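Local structure of putative mandelate racemase/muconate lactonizing enzyme (Bordetella bronchiseptica, 3DDM) at residues E157-V162 / V186-H191; A164-E169 / V337-N342; L127-A132 / W137-G142; A318-L323 / I360-A365; T82-A87 / F93-A98. The protein is a putative member of the mandelate racemase/muconate lactonizing enzyme family, with the enolase-superfamily pairing of an N-terminal capping domain and a barrel domain. The protein carries 1 engineered substitution. One frame throughout, in Å; residues are numbered along the deposited sequence.

Contact 1: residues E157-V162 / V186-H191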
# COMPACT_ATOMS: atom_id res chain seq x y z
N GLU A 157 18.44 -22.84 9.72
CA GLU A 157 18.63 -24.29 9.64
C GLU A 157 20.05 -24.73 9.98
O GLU A 157 20.27 -25.50 10.91
CB GLU A 157 18.24 -24.81 8.25
CG GLU A 157 16.75 -24.70 7.92
CD GLU A 157 16.25 -23.26 7.82
OE1 GLU A 157 16.94 -22.44 7.16
OE2 GLU A 157 15.18 -22.95 8.38
N ASN A 158 21.03 -24.22 9.23
CA ASN A 158 22.43 -24.57 9.48
C ASN A 158 23.34 -23.37 9.32
O ASN A 158 24.10 -23.28 8.36
CB ASN A 158 22.85 -25.71 8.55
CG ASN A 158 22.37 -27.07 9.05
OD1 ASN A 158 22.05 -27.96 8.25
ND2 ASN A 158 22.34 -27.24 10.37
N PRO A 159 23.28 -22.43 10.27
CA PRO A 159 24.07 -21.19 10.29
C PRO A 159 25.58 -21.40 10.17
O PRO A 159 26.24 -20.73 9.38
CB PRO A 159 23.69 -20.56 11.63
CG PRO A 159 22.34 -21.11 11.90
CD PRO A 159 22.47 -22.53 11.49
N GLU A 160 26.12 -22.31 10.97
CA GLU A 160 27.56 -22.57 10.96
C GLU A 160 28.07 -22.99 9.58
O GLU A 160 29.20 -22.66 9.20
CB GLU A 160 27.91 -23.65 11.99
CG GLU A 160 27.16 -24.95 11.79
CD GLU A 160 25.70 -24.84 12.20
OE1 GLU A 160 24.87 -25.61 11.66
OE2 GLU A 160 25.39 -23.99 13.07
N ASP A 161 27.24 -23.70 8.82
CA ASP A 161 27.60 -24.14 7.48
C ASP A 161 27.73 -23.00 6.47
O ASP A 161 28.76 -22.87 5.82
CB ASP A 161 26.59 -25.15 6.94
CG ASP A 161 26.70 -26.49 7.63
OD1 ASP A 161 27.79 -26.81 8.16
OD2 ASP A 161 25.69 -27.24 7.63
N VAL A 162 26.69 -22.18 6.34
CA VAL A 162 26.77 -21.08 5.39
C VAL A 162 27.73 -20.00 5.88
O VAL A 162 28.35 -19.31 5.07
CB VAL A 162 25.37 -20.47 5.08
CG1 VAL A 162 24.28 -21.36 5.59
CG2 VAL A 162 25.26 -19.08 5.65
N VAL A 186 18.96 -18.98 20.06
CA VAL A 186 20.03 -18.68 21.00
C VAL A 186 21.14 -19.70 20.84
O VAL A 186 22.29 -19.43 21.17
CB VAL A 186 19.55 -18.69 22.47
CG1 VAL A 186 18.52 -17.59 22.70
CG2 VAL A 186 18.96 -20.06 22.81
N ARG A 187 20.80 -20.88 20.34
CA ARG A 187 21.80 -21.91 20.13
C ARG A 187 22.66 -21.47 18.95
O ARG A 187 23.89 -21.45 19.04
CB ARG A 187 21.15 -23.26 19.80
CG ARG A 187 21.53 -24.38 20.77
CD ARG A 187 21.28 -25.76 20.16
NE ARG A 187 19.93 -25.91 19.64
CZ ARG A 187 18.82 -25.91 20.38
NH1 ARG A 187 18.90 -25.75 21.70
NH2 ARG A 187 17.64 -26.06 19.81
N ASN A 188 22.00 -21.10 17.85
CA ASN A 188 22.67 -20.64 16.65
C ASN A 188 23.55 -19.44 16.97
O ASN A 188 24.73 -19.42 16.65
CB ASN A 188 21.66 -20.23 15.58
CG ASN A 188 20.91 -21.41 14.99
OD1 ASN A 188 21.36 -22.56 15.10
ND2 ASN A 188 19.78 -21.13 14.34
N ALA A 189 22.95 -18.43 17.60
CA ALA A 189 23.66 -17.22 17.96
C ALA A 189 24.97 -17.51 18.67
O ALA A 189 26.02 -17.05 18.25
CB ALA A 189 22.78 -16.34 18.84
N LEU A 190 24.90 -18.29 19.74
CA LEU A 190 26.08 -18.63 20.52
C LEU A 190 27.04 -19.56 19.77
O LEU A 190 28.26 -19.40 19.86
CB LEU A 190 25.67 -19.26 21.85
CG LEU A 190 24.74 -18.43 22.74
CD1 LEU A 190 24.47 -19.19 24.03
CD2 LEU A 190 25.34 -17.07 23.05
N HIS A 191 26.49 -20.52 19.03
CA HIS A 191 27.32 -21.45 18.29
C HIS A 191 28.18 -20.70 17.26
O HIS A 191 29.41 -20.86 17.21
CB HIS A 191 26.44 -22.49 17.59
CG HIS A 191 27.21 -23.58 16.91
ND1 HIS A 191 28.03 -24.45 17.59
CD2 HIS A 191 27.32 -23.90 15.59
CE1 HIS A 191 28.61 -25.27 16.73
NE2 HIS A 191 28.20 -24.96 15.51

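Contact 2: residues A164-E169 / V337-N342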
# COMPACT_ATOMS: atom_id res chain seq x y z
N ALA A 164 30.47 -20.53 7.35
CA ALA A 164 31.79 -21.01 6.97
C ALA A 164 32.00 -20.67 5.49
O ALA A 164 33.02 -20.10 5.09
CB ALA A 164 31.88 -22.52 7.19
N ARG A 165 30.99 -21.01 4.68
CA ARG A 165 31.02 -20.79 3.25
C ARG A 165 31.22 -19.32 2.89
O ARG A 165 32.04 -19.00 2.02
CB ARG A 165 29.72 -21.30 2.63
CG ARG A 165 29.79 -21.59 1.15
CD ARG A 165 28.45 -22.01 0.59
NE ARG A 165 27.58 -20.86 0.35
CZ ARG A 165 26.38 -20.69 0.92
NH1 ARG A 165 25.91 -21.60 1.76
NH2 ARG A 165 25.65 -19.61 0.63
N LYS A 166 30.48 -18.42 3.55
CA LYS A 166 30.59 -17.00 3.27
C LYS A 166 31.91 -16.43 3.77
O LYS A 166 32.43 -15.44 3.22
CB LYS A 166 29.43 -16.24 3.93
CG LYS A 166 28.05 -16.82 3.62
CD LYS A 166 27.81 -17.01 2.14
CE LYS A 166 27.75 -15.69 1.40
NZ LYS A 166 27.43 -15.92 -0.03
N ALA A 167 32.45 -17.04 4.81
CA ALA A 167 33.72 -16.61 5.36
C ALA A 167 34.79 -16.91 4.31
O ALA A 167 35.67 -16.09 4.04
CB ALA A 167 34.01 -17.36 6.64
N ALA A 168 34.67 -18.10 3.71
CA ALA A 168 35.58 -18.54 2.67
C ALA A 168 35.51 -17.62 1.46
O ALA A 168 36.52 -17.35 0.82
CB ALA A 168 35.25 -19.97 2.26
N GLU A 169 34.31 -17.13 1.15
CA GLU A 169 34.13 -16.24 0.02
C GLU A 169 34.76 -14.88 0.28
O GLU A 169 35.02 -14.14 -0.67
CB GLU A 169 32.64 -16.08 -0.29
CG GLU A 169 32.04 -17.32 -0.93
CD GLU A 169 30.52 -17.37 -0.87
OE1 GLU A 169 29.87 -16.36 -1.21
OE2 GLU A 169 29.98 -18.43 -0.50
N VAL A 337 25.02 -7.58 2.34
CA VAL A 337 24.85 -8.23 1.05
C VAL A 337 24.12 -9.55 1.27
O VAL A 337 24.48 -10.31 2.19
CB VAL A 337 26.22 -8.50 0.38
CG1 VAL A 337 26.02 -9.04 -1.03
CG2 VAL A 337 27.04 -7.22 0.35
N ASP A 338 23.11 -9.82 0.44
CA ASP A 338 22.33 -11.06 0.52
C ASP A 338 23.26 -12.27 0.55
O ASP A 338 24.10 -12.44 -0.34
CB ASP A 338 21.41 -11.16 -0.70
CG ASP A 338 20.27 -12.14 -0.50
OD1 ASP A 338 20.43 -13.11 0.29
OD2 ASP A 338 19.22 -11.94 -1.13
N ALA A 339 23.11 -13.13 1.55
CA ALA A 339 23.97 -14.30 1.67
C ALA A 339 23.67 -15.40 0.66
O ALA A 339 24.56 -16.16 0.28
CB ALA A 339 23.89 -14.85 3.09
N ASN A 340 22.41 -15.49 0.23
CA ASN A 340 21.96 -16.51 -0.71
C ASN A 340 22.28 -16.20 -2.16
O ASN A 340 22.46 -15.05 -2.52
CB ASN A 340 20.46 -16.74 -0.55
CG ASN A 340 20.09 -17.11 0.88
OD1 ASN A 340 20.07 -16.26 1.77
ND2 ASN A 340 19.82 -18.40 1.11
N ASP A 341 22.34 -17.24 -2.99
CA ASP A 341 22.65 -17.07 -4.40
C ASP A 341 21.53 -16.40 -5.18
O ASP A 341 20.36 -16.76 -5.05
CB ASP A 341 22.99 -18.41 -5.03
CG ASP A 341 24.24 -19.03 -4.45
OD1 ASP A 341 25.12 -18.27 -3.97
OD2 ASP A 341 24.36 -20.28 -4.48
N ASN A 342 21.90 -15.42 -6.00
CA ASN A 342 20.95 -14.70 -6.84
C ASN A 342 21.71 -14.00 -7.96
O ASN A 342 22.35 -12.97 -7.74
CB ASN A 342 20.16 -13.68 -6.01
CG ASN A 342 19.12 -12.89 -6.84
OD1 ASN A 342 18.37 -12.08 -6.29
ND2 ASN A 342 19.08 -13.12 -8.15

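Contact 3: residues L127-A132 / W137-G142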
# COMPACT_ATOMS: atom_id res chain seq x y z
N LEU A 127 22.11 9.32 -13.56
CA LEU A 127 22.20 10.11 -14.79
C LEU A 127 23.01 11.38 -14.56
O LEU A 127 23.89 11.72 -15.36
CB LEU A 127 20.80 10.48 -15.27
CG LEU A 127 20.64 11.56 -16.34
CD1 LEU A 127 21.52 11.25 -17.53
CD2 LEU A 127 19.18 11.64 -16.77
N ALA A 128 22.72 12.07 -13.47
CA ALA A 128 23.42 13.31 -13.13
C ALA A 128 24.90 13.09 -12.86
O ALA A 128 25.74 13.89 -13.26
CB ALA A 128 22.75 13.97 -11.91
N ALA A 129 25.21 12.00 -12.17
CA ALA A 129 26.59 11.67 -11.83
C ALA A 129 27.36 11.32 -13.08
O ALA A 129 28.51 11.71 -13.24
CB ALA A 129 26.63 10.52 -10.84
N ARG A 130 26.71 10.58 -13.98
CA ARG A 130 27.36 10.20 -15.23
C ARG A 130 27.67 11.44 -16.06
O ARG A 130 28.80 11.61 -16.52
CB ARG A 130 26.46 9.25 -16.03
CG ARG A 130 26.71 7.78 -15.74
CD ARG A 130 25.40 7.01 -15.71
NE ARG A 130 25.55 5.60 -16.08
CZ ARG A 130 26.49 4.79 -15.62
NH1 ARG A 130 27.39 5.23 -14.75
NH2 ARG A 130 26.53 3.52 -16.01
N ARG A 131 26.67 12.30 -16.25
CA ARG A 131 26.85 13.51 -17.03
C ARG A 131 28.00 14.35 -16.48
O ARG A 131 28.73 14.99 -17.25
CB ARG A 131 25.57 14.35 -17.06
CG ARG A 131 24.49 13.79 -17.98
CD ARG A 131 23.43 14.85 -18.30
NE ARG A 131 24.05 16.09 -18.76
CZ ARG A 131 23.74 16.72 -19.90
NH1 ARG A 131 22.82 16.21 -20.71
NH2 ARG A 131 24.36 17.85 -20.22
N ALA A 132 28.17 14.34 -15.17
CA ALA A 132 29.25 15.10 -14.54
C ALA A 132 30.53 14.27 -14.59
O ALA A 132 31.57 14.69 -14.06
CB ALA A 132 28.90 15.43 -13.10
N TRP A 137 29.38 7.93 -5.60
CA TRP A 137 29.92 8.27 -4.29
C TRP A 137 30.57 9.67 -4.25
O TRP A 137 30.42 10.40 -3.27
CB TRP A 137 30.91 7.20 -3.81
CG TRP A 137 32.24 7.17 -4.52
CD1 TRP A 137 32.61 6.32 -5.53
CD2 TRP A 137 33.39 7.97 -4.23
NE1 TRP A 137 33.93 6.53 -5.87
CE2 TRP A 137 34.43 7.54 -5.09
CE3 TRP A 137 33.64 9.01 -3.32
CZ2 TRP A 137 35.70 8.12 -5.06
CZ3 TRP A 137 34.91 9.58 -3.29
CH2 TRP A 137 35.93 9.13 -4.16
N ALA A 138 31.28 10.04 -5.31
CA ALA A 138 31.94 11.35 -5.36
C ALA A 138 30.90 12.45 -5.52
O ALA A 138 30.99 13.50 -4.88
CB ALA A 138 32.93 11.39 -6.52
N TRP A 139 29.92 12.20 -6.38
CA TRP A 139 28.82 13.12 -6.64
C TRP A 139 28.08 13.46 -5.33
O TRP A 139 27.77 14.62 -5.05
CB TRP A 139 27.86 12.47 -7.62
CG TRP A 139 26.79 13.35 -8.13
CD1 TRP A 139 26.88 14.24 -9.14
CD2 TRP A 139 25.41 13.33 -7.72
NE1 TRP A 139 25.65 14.78 -9.42
CE2 TRP A 139 24.72 14.24 -8.56
CE3 TRP A 139 24.69 12.64 -6.74
CZ2 TRP A 139 23.34 14.46 -8.45
CZ3 TRP A 139 23.31 12.86 -6.63
CH2 TRP A 139 22.66 13.77 -7.49
N LEU A 140 27.80 12.43 -4.53
CA LEU A 140 27.12 12.61 -3.25
C LEU A 140 28.03 13.32 -2.24
O LEU A 140 27.70 13.43 -1.06
CB LEU A 140 26.71 11.24 -2.69
CG LEU A 140 25.70 10.45 -3.51
CD1 LEU A 140 25.63 9.00 -3.03
CD2 LEU A 140 24.34 11.12 -3.41
N GLY A 141 29.18 13.80 -2.71
CA GLY A 141 30.09 14.49 -1.81
C GLY A 141 30.95 13.60 -0.93
O GLY A 141 31.35 14.01 0.16
N GLY A 142 31.24 12.39 -1.38
CA GLY A 142 32.07 11.49 -0.59
C GLY A 142 33.55 11.70 -0.87
O GLY A 142 33.91 12.35 -1.85

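Contact 4: residues A318-L323 / I360-A365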
# COMPACT_ATOMS: atom_id res chain seq x y z
N ALA A 318 23.93 0.92 -5.70
CA ALA A 318 23.44 2.23 -5.27
C ALA A 318 23.66 2.42 -3.77
O ALA A 318 24.00 3.52 -3.33
CB ALA A 318 21.96 2.37 -5.59
N SER A 319 23.47 1.35 -3.01
CA SER A 319 23.66 1.41 -1.56
C SER A 319 25.13 1.53 -1.18
O SER A 319 25.48 2.23 -0.23
CB SER A 319 23.07 0.17 -0.90
OG SER A 319 21.69 0.08 -1.20
N ALA A 320 25.99 0.83 -1.93
CA ALA A 320 27.43 0.89 -1.65
C ALA A 320 27.92 2.33 -1.84
O ALA A 320 28.73 2.83 -1.06
CB ALA A 320 28.17 -0.06 -2.58
N HIS A 321 27.41 2.99 -2.87
CA HIS A 321 27.82 4.36 -3.11
C HIS A 321 27.39 5.30 -2.00
O HIS A 321 28.17 6.15 -1.57
CB HIS A 321 27.29 4.82 -4.45
CG HIS A 321 28.09 4.31 -5.60
ND1 HIS A 321 29.24 4.95 -6.04
CD2 HIS A 321 27.98 3.18 -6.34
CE1 HIS A 321 29.79 4.23 -6.99
NE2 HIS A 321 29.05 3.16 -7.20
N LEU A 322 26.15 5.14 -1.53
CA LEU A 322 25.68 6.00 -0.47
C LEU A 322 26.52 5.80 0.78
O LEU A 322 26.96 6.76 1.39
CB LEU A 322 24.20 5.74 -0.17
CG LEU A 322 23.62 6.68 0.91
CD1 LEU A 322 24.09 8.10 0.64
CD2 LEU A 322 22.13 6.61 0.90
N LEU A 323 26.77 4.54 1.16
CA LEU A 323 27.58 4.26 2.34
C LEU A 323 28.99 4.84 2.22
O LEU A 323 29.59 5.25 3.22
CB LEU A 323 27.69 2.75 2.58
CG LEU A 323 28.60 2.38 3.77
CD1 LEU A 323 28.10 3.05 5.05
CD2 LEU A 323 28.63 0.87 3.93
N ILE A 360 35.12 -3.84 0.09
CA ILE A 360 35.07 -3.64 -1.34
C ILE A 360 35.36 -2.18 -1.63
O ILE A 360 35.27 -1.33 -0.74
CB ILE A 360 33.68 -4.01 -1.91
CG1 ILE A 360 32.61 -3.05 -1.38
CG2 ILE A 360 33.33 -5.45 -1.54
CD1 ILE A 360 31.23 -3.28 -1.95
N THR A 361 35.75 -1.89 -2.87
CA THR A 361 36.01 -0.53 -3.30
C THR A 361 35.23 -0.29 -4.58
O THR A 361 35.21 -1.13 -5.49
CB THR A 361 37.50 -0.28 -3.53
OG1 THR A 361 38.02 -1.29 -4.40
CG2 THR A 361 38.26 -0.32 -2.22
N LEU A 362 34.58 0.86 -4.64
CA LEU A 362 33.75 1.23 -5.78
C LEU A 362 34.49 1.69 -7.04
O LEU A 362 33.92 1.65 -8.14
CB LEU A 362 32.75 2.29 -5.33
CG LEU A 362 31.92 1.85 -4.12
CD1 LEU A 362 30.89 2.91 -3.80
CD2 LEU A 362 31.24 0.50 -4.41
N GLY A 363 35.73 2.14 -6.88
CA GLY A 363 36.47 2.61 -8.04
C GLY A 363 35.97 3.96 -8.51
O GLY A 363 35.13 4.58 -7.86
N GLY A 364 36.47 4.42 -9.65
CA GLY A 364 36.07 5.72 -10.16
C GLY A 364 35.08 5.70 -11.31
O GLY A 364 34.74 6.77 -11.85
N ALA A 365 34.61 4.51 -11.68
CA ALA A 365 33.64 4.38 -12.76
C ALA A 365 32.46 5.32 -12.48
O ALA A 365 31.98 5.40 -11.35
CB ALA A 365 33.17 2.94 -12.87

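Contact 5: residues T82-A87 / F93-A98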
# COMPACT_ATOMS: atom_id res chain seq x y z
N THR A 82 8.11 13.19 -17.30
CA THR A 82 8.39 13.70 -18.64
C THR A 82 7.53 14.87 -19.13
O THR A 82 7.33 15.03 -20.33
CB THR A 82 8.29 12.57 -19.69
OG1 THR A 82 6.93 12.12 -19.80
CG2 THR A 82 9.17 11.40 -19.29
N ALA A 83 7.03 15.71 -18.23
CA ALA A 83 6.20 16.83 -18.65
C ALA A 83 6.81 18.19 -18.29
O ALA A 83 6.28 19.24 -18.65
CB ALA A 83 4.82 16.71 -18.02
N ARG A 84 7.94 18.15 -17.59
CA ARG A 84 8.62 19.38 -17.20
C ARG A 84 10.09 19.10 -16.95
O ARG A 84 10.55 17.96 -17.09
CB ARG A 84 7.99 19.96 -15.94
CG ARG A 84 7.86 18.96 -14.82
CD ARG A 84 7.55 19.66 -13.52
NE ARG A 84 8.66 20.50 -13.09
CZ ARG A 84 8.75 21.07 -11.90
NH1 ARG A 84 7.78 20.89 -11.01
NH2 ARG A 84 9.82 21.79 -11.59
N ALA A 85 10.82 20.14 -16.58
CA ALA A 85 12.24 20.02 -16.29
C ALA A 85 12.41 20.16 -14.79
O ALA A 85 11.48 20.58 -14.09
CB ALA A 85 13.02 21.09 -17.02
N PHE A 86 13.60 19.82 -14.28
CA PHE A 86 13.87 19.89 -12.85
C PHE A 86 15.26 20.40 -12.57
O PHE A 86 16.23 19.98 -13.20
CB PHE A 86 13.68 18.52 -12.20
CG PHE A 86 12.33 17.90 -12.47
CD1 PHE A 86 12.10 17.19 -13.64
CD2 PHE A 86 11.28 18.09 -11.57
CE1 PHE A 86 10.84 16.67 -13.92
CE2 PHE A 86 10.02 17.57 -11.84
CZ PHE A 86 9.80 16.86 -13.02
N ALA A 87 15.37 21.32 -11.62
CA ALA A 87 16.67 21.87 -11.28
C ALA A 87 17.66 20.74 -11.00
O ALA A 87 18.82 20.81 -11.40
CB ALA A 87 16.54 22.78 -10.06
N PHE A 93 12.19 14.56 -7.13
CA PHE A 93 11.74 13.68 -6.08
C PHE A 93 10.57 14.34 -5.34
O PHE A 93 9.51 13.73 -5.16
CB PHE A 93 12.87 13.40 -5.11
CG PHE A 93 12.46 12.59 -3.92
CD1 PHE A 93 11.94 11.31 -4.08
CD2 PHE A 93 12.56 13.12 -2.63
CE1 PHE A 93 11.52 10.55 -2.97
CE2 PHE A 93 12.16 12.38 -1.52
CZ PHE A 93 11.63 11.09 -1.69
N ALA A 94 10.77 15.58 -4.91
CA ALA A 94 9.74 16.31 -4.19
C ALA A 94 8.49 16.51 -5.05
O ALA A 94 7.38 16.61 -4.53
CB ALA A 94 10.28 17.66 -3.73
N HIS A 95 8.67 16.57 -6.36
CA HIS A 95 7.52 16.77 -7.23
C HIS A 95 6.70 15.49 -7.28
O HIS A 95 5.47 15.53 -7.17
CB HIS A 95 7.96 17.17 -8.63
CG HIS A 95 6.83 17.43 -9.58
ND1 HIS A 95 6.59 16.64 -10.69
CD2 HIS A 95 5.87 18.38 -9.58
CE1 HIS A 95 5.53 17.10 -11.33
NE2 HIS A 95 5.07 18.15 -10.68
N LEU A 96 7.38 14.35 -7.42
CA LEU A 96 6.71 13.06 -7.51
C LEU A 96 5.96 12.68 -6.25
O LEU A 96 4.88 12.10 -6.33
CB LEU A 96 7.70 11.96 -7.88
CG LEU A 96 8.24 12.04 -9.31
CD1 LEU A 96 9.01 10.78 -9.62
CD2 LEU A 96 7.08 12.21 -10.29
N GLU A 97 6.53 13.00 -5.09
CA GLU A 97 5.85 12.70 -3.83
C GLU A 97 4.57 13.53 -3.74
O GLU A 97 3.48 12.99 -3.55
CB GLU A 97 6.74 13.00 -2.62
CG GLU A 97 7.86 11.99 -2.40
CD GLU A 97 8.40 12.01 -0.96
OE1 GLU A 97 8.87 13.08 -0.51
OE2 GLU A 97 8.35 10.95 -0.29
N ALA A 98 4.71 14.84 -3.91
CA ALA A 98 3.58 15.76 -3.84
C ALA A 98 2.47 15.44 -4.83
O ALA A 98 1.29 15.51 -4.49
CB ALA A 98 4.06 17.19 -4.05

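Contact 1: residues E157-V162 / V186-H191
Pro159 and Glu160, in the first turn of helix 159-169, meet Asn188 and His191 of helix 182-196, and the four side chains illustrate how two successive outer helices of a TIM-type barrel can touch through small, unlike pairs. On the inner side the proline ring lies across the flat amide of Asn188 at about a right angle, Pro159 CG 3.4 Å from Asn188 CG. The amide is placed there by chi1 of -70°, which sets Asn188 CG beside the backbone N, and its ND2 is held by a hydrogen bond to the carbonyl of Pro156. That bond probably helps fix the rotation of the amide against the proline.

The second pair lies nearer the solvent. Glu160 has CG wedged between the backbone N and the carbonyl carbon (chi1 57°), and a further bend at chi2 folds the chain so that the carboxylate comes to the edge of the His191 imidazole. Glu160 OE2 is 3.2 Å from His191 CD2, near the ring plane, while Glu160 CB sits 3.7 Å from the same carbon. Carboxylate and ring are turned 67° apart. The other oxygen, OE1, takes a weak hydrogen bond from Asn158 ND2.

As the ring is modelled, the acid faces a carbon and forms no hydrogen bond with the imidazole; the pair then rests on van der Waals contact and probably a mild electrostatic attraction, one that would strengthen if the imidazole were protonated.

Contact 2: residues A164-E169 / V337-N342
Lys166 brings the end of its side chain against the carbonyl oxygen of Ala339, Lys166 CE coming to 3.4 Å from Ala339 O. The setting is the closure of the (beta/alpha)7-beta barrel of the enolase superfamily: helix 159-169 follows the first barrel strand, Ala339 comes directly after the last, strand 334-338, and the two strands pair side by side. Bends at chi2 and chi3 curl the lysine back on itself, and Lys166 NZ then donates to Ala339 O at 2.9 Å, tilted 20° from the carbonyl plane.

Lys166 NZ is also gripped by Glu169 OE1 at 2.7 Å, on the syn side of that carboxylate, in a salt bridge within the helix. Glu169 OE2 pairs more loosely with Arg165 NE, at 3.5 Å, so one acid links two bases, and Arg165 turns the edge of its guanidinium toward the Ala339 carbonyl without bonding to it. Between them, Glu169 and Ala339 O would probably help to offset the charge on a buried lysine whose chain also touches Tyr171 and Phe174.

The turn that presents the carbonyl is itself tied down. Asp338 OD2 is bridged to Arg38, and Asp338 OD1 closes an Asx turn, accepting from Asn340 N at 3.1 Å from above the carboxylate plane.

Contact 3: residues L127-A132 / W137-G142
With chi1 at -172°, Trp139 swings CG to the far side of its own backbone N, and chi2 of 82° then turns the indole broadside to two neighbouring alanines of helix 110-131, Ala128 and Ala129. The five-membered ring takes the second of these on its face: Ala129 CB stands 4.2 Å from the centroid of that Trp139 ring, 22° off the normal, which makes a CH-pi contact. Ala129 CA adds to the cover, 3.7 Å from Trp139 CD1 over the same ring system. Farther along the indole, the benzene part meets Ala128, whose CB approaches Trp139 CZ2 to 3.5 Å at an oblique angle.

The example shows how methyl groups let an aromatic come close to a helix. With nothing longer than CB at either position, the flat ring can lie near the backbone itself, and the CA atoms of Ala129 and Trp139 are only 5.8 Å apart. Gln134, in the connection between the helices, also touches the indole.

Past Trp139 the short helix stops. Gly142 N bonds back to Trp137 O at 2.9 Å, and Gly141 has positive phi. The tryptophan thus packs helix 136-139 against the end of helix 110-131, and a Schellman motif with Gly141 as its C-prime residue ends the shorter helix, in the helical part of the enolase-type N-terminal domain.

Contact 4: residues A318-L323 / I360-A365
Leu362 points one methyl straight down on the imidazole of His321. Leu362 CD1 sits over the middle of the His321 ring, 3.5 Å from its centroid and 12° off the normal, an almost vertical CH-pi approach although the two side chains cross obliquely. The other branch turns to the helix: Leu362 CD2 packs against Ala320 CB at 3.6 Å, so the forked end of the leucine straddles two consecutive residues. Leu362 CD1 also comes to 3.5 Å from Ala320 O. Leu362 CG lies beside its backbone N (chi1 -54°), and the chain beyond it is extended, which carries the fork across to the helix.

These groups join helix 313-325, the seventh and last of the helices alternating with strands in the (beta/alpha)7-beta barrel, to the end of strand 359-361, which runs antiparallel to the first barrel strand, 146-154. Ile147 of that strand touches both Ala320 and Ile360. Ile360 makes a looser approach, Ile360 CD1 lying 4.5 Å from Ala320 CB.

The rotation of the imidazole is probably set by its nitrogens. His321 ND1 accepts from the backbone N of Trp137, and His321 NE2 has a weak hydrogen bond with Leu368 O.

Contact 5: residues T82-A87 / F93-A98
A partly buried contact between a loop and a helix joins residues 82-87, which connect helices 65-81 and 89-98, to the second of those helices in the enolase-type N-terminal domain. Its centre is the imidazole of His95, met by Arg84 and Phe86 from the loop. An anti chi1 (-179°) carries the ring out from the helix toward the loop.

Arg84 comes from the opposite direction and lies over a face of the imidazole. Arg84 CD is 4.1 Å from the centroid of the His95 ring and 18° off the normal, a CH-pi contact, and Arg84 NH1 follows over the same ring at 3.5 Å from His95 CD2. The guanidinium does not lie flat on the imidazole, for the two planes are 66° apart. Phe86, by contrast, turns its edge to the histidine: Phe86 CE2 is 3.7 Å from His95 ND1, and the rings meet obliquely. The same CE2 lies above one face of the guanidinium, toward its rim, so that arginine, phenylalanine and histidine all touch one another. Phe86 also touches Gln91 and Ala92 of helix 89-98.

The backbone of the next residue helps hold the arginine. Bent at chi3, the side chain turns back and grips one oxygen side-on with two nitrogens, Arg84 NE at 3.0 Å and Arg84 NH2 at 3.2 Å from Ala85 O.

Contacts 2 and 4 are the buried pair, and both lie at the closure of the barrel: each reaches the same sheet, but one is crossed by a hydrogen bond from a charged lysine to a backbone carbonyl and the other by apolar groups on an aromatic face. Contact 1 shares helix 159-169 with contact 2 and sits farther from the chain centre, where a proline meets an amide and an acid meets the edge of a histidine. In the N-terminal domain, contacts 3 and 5 are partly buried and local in sequence; one is wholly apolar, the other mixes a cationic side chain with aromatic rings. Contacts 3 and 4 touch directly, so Trp137 and Leu140 link the N-terminal domain to the barrel.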